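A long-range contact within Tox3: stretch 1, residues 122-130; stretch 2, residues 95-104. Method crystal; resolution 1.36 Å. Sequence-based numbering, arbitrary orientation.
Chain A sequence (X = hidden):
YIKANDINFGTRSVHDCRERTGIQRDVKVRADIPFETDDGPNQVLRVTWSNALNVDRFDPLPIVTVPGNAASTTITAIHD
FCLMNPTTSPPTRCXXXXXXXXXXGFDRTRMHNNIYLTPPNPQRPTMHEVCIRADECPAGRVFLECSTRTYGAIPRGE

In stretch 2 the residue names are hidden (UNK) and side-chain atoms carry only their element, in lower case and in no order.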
# COMPACT_ATOMS: atom_id res chain seq x y z
N PRO A 122 -0.60 -0.18 -11.27
CA PRO A 122 0.35 -0.49 -10.20
C PRO A 122 1.33 0.66 -10.05
O PRO A 122 1.78 1.25 -11.04
CB PRO A 122 1.05 -1.76 -10.70
CG PRO A 122 0.10 -2.33 -11.74
CD PRO A 122 -0.56 -1.15 -12.37
N GLN A 123 1.64 0.99 -8.81
CA GLN A 123 2.61 2.04 -8.52
C GLN A 123 3.87 1.42 -7.94
O GLN A 123 3.81 0.43 -7.21
CB GLN A 123 2.03 3.07 -7.57
CG GLN A 123 1.07 4.02 -8.29
CD GLN A 123 0.67 5.15 -7.38
OE1 GLN A 123 -0.36 5.07 -6.72
NE2 GLN A 123 1.48 6.20 -7.32
N ARG A 124 5.00 2.01 -8.29
CA ARG A 124 6.29 1.48 -7.88
C ARG A 124 6.48 1.60 -6.37
O ARG A 124 6.39 2.72 -5.83
CB ARG A 124 7.40 2.27 -8.59
CG ARG A 124 8.82 1.75 -8.33
CD ARG A 124 9.87 2.61 -9.10
NE ARG A 124 11.24 2.17 -8.83
CZ ARG A 124 12.28 2.41 -9.64
NH1 ARG A 124 12.10 3.08 -10.78
NH2 ARG A 124 13.48 1.97 -9.32
N PRO A 125 6.74 0.51 -5.66
CA PRO A 125 7.03 0.58 -4.23
C PRO A 125 8.53 0.72 -4.01
O PRO A 125 9.33 0.67 -4.95
CB PRO A 125 6.57 -0.80 -3.75
CG PRO A 125 6.91 -1.72 -4.93
CD PRO A 125 6.67 -0.88 -6.18
N THR A 126 8.91 0.92 -2.75
CA THR A 126 10.31 0.84 -2.36
C THR A 126 10.43 -0.09 -1.16
O THR A 126 9.52 -0.19 -0.34
CB THR A 126 10.88 2.21 -2.00
OG1 THR A 126 10.14 2.78 -0.90
CG2 THR A 126 10.82 3.14 -3.21
N MET A 127 11.56 -0.77 -1.05
CA MET A 127 11.85 -1.61 0.10
C MET A 127 13.13 -1.11 0.75
O MET A 127 14.00 -0.54 0.09
CB MET A 127 12.01 -3.08 -0.27
CG MET A 127 12.14 -4.02 0.95
SD MET A 127 12.14 -5.77 0.55
CE MET A 127 10.37 -5.91 0.15
N HIS A 128 13.22 -1.33 2.05
CA HIS A 128 14.27 -0.78 2.90
C HIS A 128 14.70 -1.88 3.85
O HIS A 128 13.86 -2.64 4.33
CB HIS A 128 13.66 0.44 3.63
CG HIS A 128 13.03 1.42 2.68
ND1 HIS A 128 13.73 2.49 2.17
CD2 HIS A 128 11.80 1.45 2.09
CE1 HIS A 128 12.96 3.15 1.33
NE2 HIS A 128 11.78 2.54 1.26
N GLU A 129 16.01 -2.01 4.07
CA GLU A 129 16.55 -3.15 4.82
C GLU A 129 17.56 -2.65 5.86
O GLU A 129 18.36 -1.76 5.58
CB GLU A 129 17.30 -4.12 3.84
CG GLU A 129 18.03 -5.32 4.49
CD GLU A 129 18.99 -6.09 3.53
OE1 GLU A 129 19.97 -5.49 3.09
OE2 GLU A 129 18.76 -7.28 3.24
N VAL A 130 17.53 -3.24 7.06
CA VAL A 130 18.59 -3.04 8.05
C VAL A 130 18.95 -4.41 8.62
O VAL A 130 18.06 -5.18 8.99
CB VAL A 130 18.20 -2.02 9.15
CG1 VAL A 130 16.87 -2.37 9.83
CG2 VAL A 130 19.34 -1.81 10.17
N UNK A 95 15.61 -6.61 9.24
CA UNK A 95 14.27 -6.06 9.24
C UNK A 95 14.05 -5.34 7.91
O UNK A 95 14.92 -4.59 7.46
c UNK A 95 12.73 -4.44 10.44
c UNK A 95 12.70 -3.32 11.46
c UNK A 95 11.64 -5.46 10.74
c UNK A 95 14.12 -5.06 10.38
N UNK A 96 12.91 -5.58 7.30
CA UNK A 96 12.55 -5.01 6.01
C UNK A 96 11.29 -4.19 6.16
O UNK A 96 10.40 -4.55 6.93
c UNK A 96 14.36 -6.50 3.71
c UNK A 96 15.80 -8.30 4.26
c UNK A 96 15.54 -7.21 3.47
o UNK A 96 16.96 -9.01 4.06
c UNK A 96 13.49 -6.89 4.71
c UNK A 96 13.79 -8.02 5.46
c UNK A 96 12.26 -6.11 4.99
c UNK A 96 14.93 -8.71 5.25
N UNK A 97 11.23 -3.10 5.43
CA UNK A 97 10.01 -2.30 5.35
C UNK A 97 9.69 -2.02 3.89
O UNK A 97 10.52 -1.44 3.17
o UNK A 97 9.42 2.10 6.69
c UNK A 97 9.07 0.98 7.09
c UNK A 97 8.93 -0.16 6.12
c UNK A 97 10.20 -1.00 6.10
n UNK A 97 8.81 0.71 8.36
N UNK A 98 8.50 -2.43 3.47
CA UNK A 98 8.01 -2.21 2.12
C UNK A 98 7.02 -1.06 2.15
O UNK A 98 6.13 -1.03 3.02
c UNK A 98 6.62 -3.41 0.27
c UNK A 98 7.31 -3.47 1.63
c UNK A 98 7.63 -3.02 -0.83
c UNK A 98 6.00 -4.75 -0.00
N UNK A 99 7.22 -0.09 1.28
CA UNK A 99 6.38 1.10 1.21
C UNK A 99 5.69 1.09 -0.15
O UNK A 99 6.33 1.31 -1.19
n UNK A 99 9.68 3.36 4.13
n UNK A 99 11.51 3.75 5.45
n UNK A 99 11.23 4.96 3.50
c UNK A 99 7.96 2.34 2.74
c UNK A 99 8.84 3.56 2.95
c UNK A 99 7.22 2.35 1.41
c UNK A 99 10.82 4.02 4.36
N UNK A 100 4.40 0.80 -0.17
CA UNK A 100 3.66 0.53 -1.40
C UNK A 100 2.57 1.57 -1.61
O UNK A 100 1.57 1.57 -0.87
c UNK A 100 2.89 -1.32 -3.78
n UNK A 100 2.63 -0.33 -4.64
c UNK A 100 3.07 -0.88 -1.30
c UNK A 100 2.16 -1.29 -2.46
o UNK A 100 3.70 -2.22 -4.02
N UNK A 101 2.70 2.47 -2.58
CA UNK A 101 1.63 3.45 -2.84
C UNK A 101 0.45 2.82 -3.54
O UNK A 101 0.58 1.85 -4.30
c UNK A 101 2.29 4.48 -3.76
c UNK A 101 3.75 4.20 -3.74
c UNK A 101 3.91 2.73 -3.38
N UNK A 102 -0.73 3.40 -3.29
CA UNK A 102 -1.95 3.11 -4.04
C UNK A 102 -2.68 4.42 -4.30
O UNK A 102 -2.65 5.33 -3.47
c UNK A 102 -2.92 2.20 -3.26
c UNK A 102 -1.77 0.45 -1.85
c UNK A 102 -2.12 -1.45 -3.85
c UNK A 102 -2.59 -0.16 -4.03
c UNK A 102 -1.48 -1.80 -2.66
c UNK A 102 -2.41 0.80 -3.04
c UNK A 102 -1.29 -0.86 -1.65
N UNK A 103 -3.32 4.52 -5.46
CA UNK A 103 -4.05 5.72 -5.84
C UNK A 103 -5.44 5.32 -6.27
O UNK A 103 -5.61 4.37 -7.04
c UNK A 103 -3.35 6.50 -6.95
c UNK A 103 -4.18 7.70 -7.44
o UNK A 103 -2.08 6.95 -6.48
N UNK A 104 -6.43 6.05 -5.78
CA UNK A 104 -7.82 5.91 -6.15
C UNK A 104 -8.15 7.09 -7.06
O UNK A 104 -8.00 8.25 -6.64
c UNK A 104 -8.64 5.97 -4.86
c UNK A 104 -10.62 6.04 -3.43
c UNK A 104 -10.14 5.81 -4.85
c UNK A 104 -10.55 4.44 -5.35
O HOH W 1 7.55 3.98 -1.74
O HOH W 2 -0.14 0.12 -6.52

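Position 95 carries four carbons, forked at the second, and its CB lies 3.9 Å from Val130 CG1: Leu95. Its backbone opens the ladder, with Leu95 N to Val130 O at 2.8 Å and Val130 N to Leu95 O at 3.0 Å.

Position 96 has one carbon and then a ring of six carbons bearing one oxygen. That oxygen stands 2.6 Å from Glu129 OE2, and a phenol is what such a ring must be: Tyr96. Its hydroxyl donates to the carboxylate, so the hydrogen bond joins two residues that already face each other as a non-hydrogen-bonded pair. Met127 SD comes within 3.9 Å of Tyr96 CD1, approaching the ring obliquely.

Position 97 shows three carbons, the third carrying one oxygen and one nitrogen, on the same face as His128. The end is an amide, hence Gln97. The backbone does the cross-strand work here: Gln97 N to His128 O and His128 N to Gln97 O are both 2.9 Å.

Position 98 has four carbons forked at the second, one of them 3.8 Å from Pro125 CB and 4.1 Å from Met127 CE. It is Leu98, and the atom is CD1, a methyl shared by two apolar neighbours.

Position 99 has three carbons, a nitrogen, then a carbon carrying two more nitrogens. That chain ends in a guanidinium, so the residue is Arg99; the group lies flat on the His128 imidazole, centres 3.6 Å apart and planes at 19°. The guanidinium is held from its own strand too, since Arg99 NE and NH2 each donate to Gln97 OE1 at 2.9 Å. The main chain pairs Arg99 N with Thr126 O at 2.8 Å, and a water links Arg99 O to Thr126 OG1.

Position 100 again has three carbons ending in one oxygen and one nitrogen. The nitrogen reaches Gln123 O at 2.9 Å, and as the donor it must be the NE2 of Gln100. It also donates to the O of position 101 at 3.0 Å, so one amide serves both stretches.

Position 101 has three carbons closing a ring onto the backbone nitrogen: Pro101. Its CD is 3.5 Å from Arg124 O, and a water bridges Pro101 O and Gln123 N.

Position 102 has one carbon and a plain six-carbon ring, Phe102. Its CA-to-CB bond points away and the ring does not reach stretch 1; the contact comes from the main chain, with Phe102 C 3.4 Å from Gln123 OE1.

Position 103 has one carbon carrying an oxygen and a carbon, Thr103. Thr103 OG1 donates to Gln123 OE1 at 2.6 Å.

Position 104 has four carbons forked at the second, Leu104, and makes no contact with stretch 1.

The design reads as a regular antiparallel ladder with a specialised end. Along the strands, Thr126, His128 and Val130 pair with Arg99, Gln97 and Leu95 on one face, while Met127 and Glu129 pair with Leu98 and Tyr96 on the other. Beyond Thr126 the ladder gives way to a loop, and side chains take over: the Gln100 amide holds the Gln123 carbonyl, and the Gln123 side chain reaches Thr103.

Stretch 2, residues 95-104: LYQLRQPFTL
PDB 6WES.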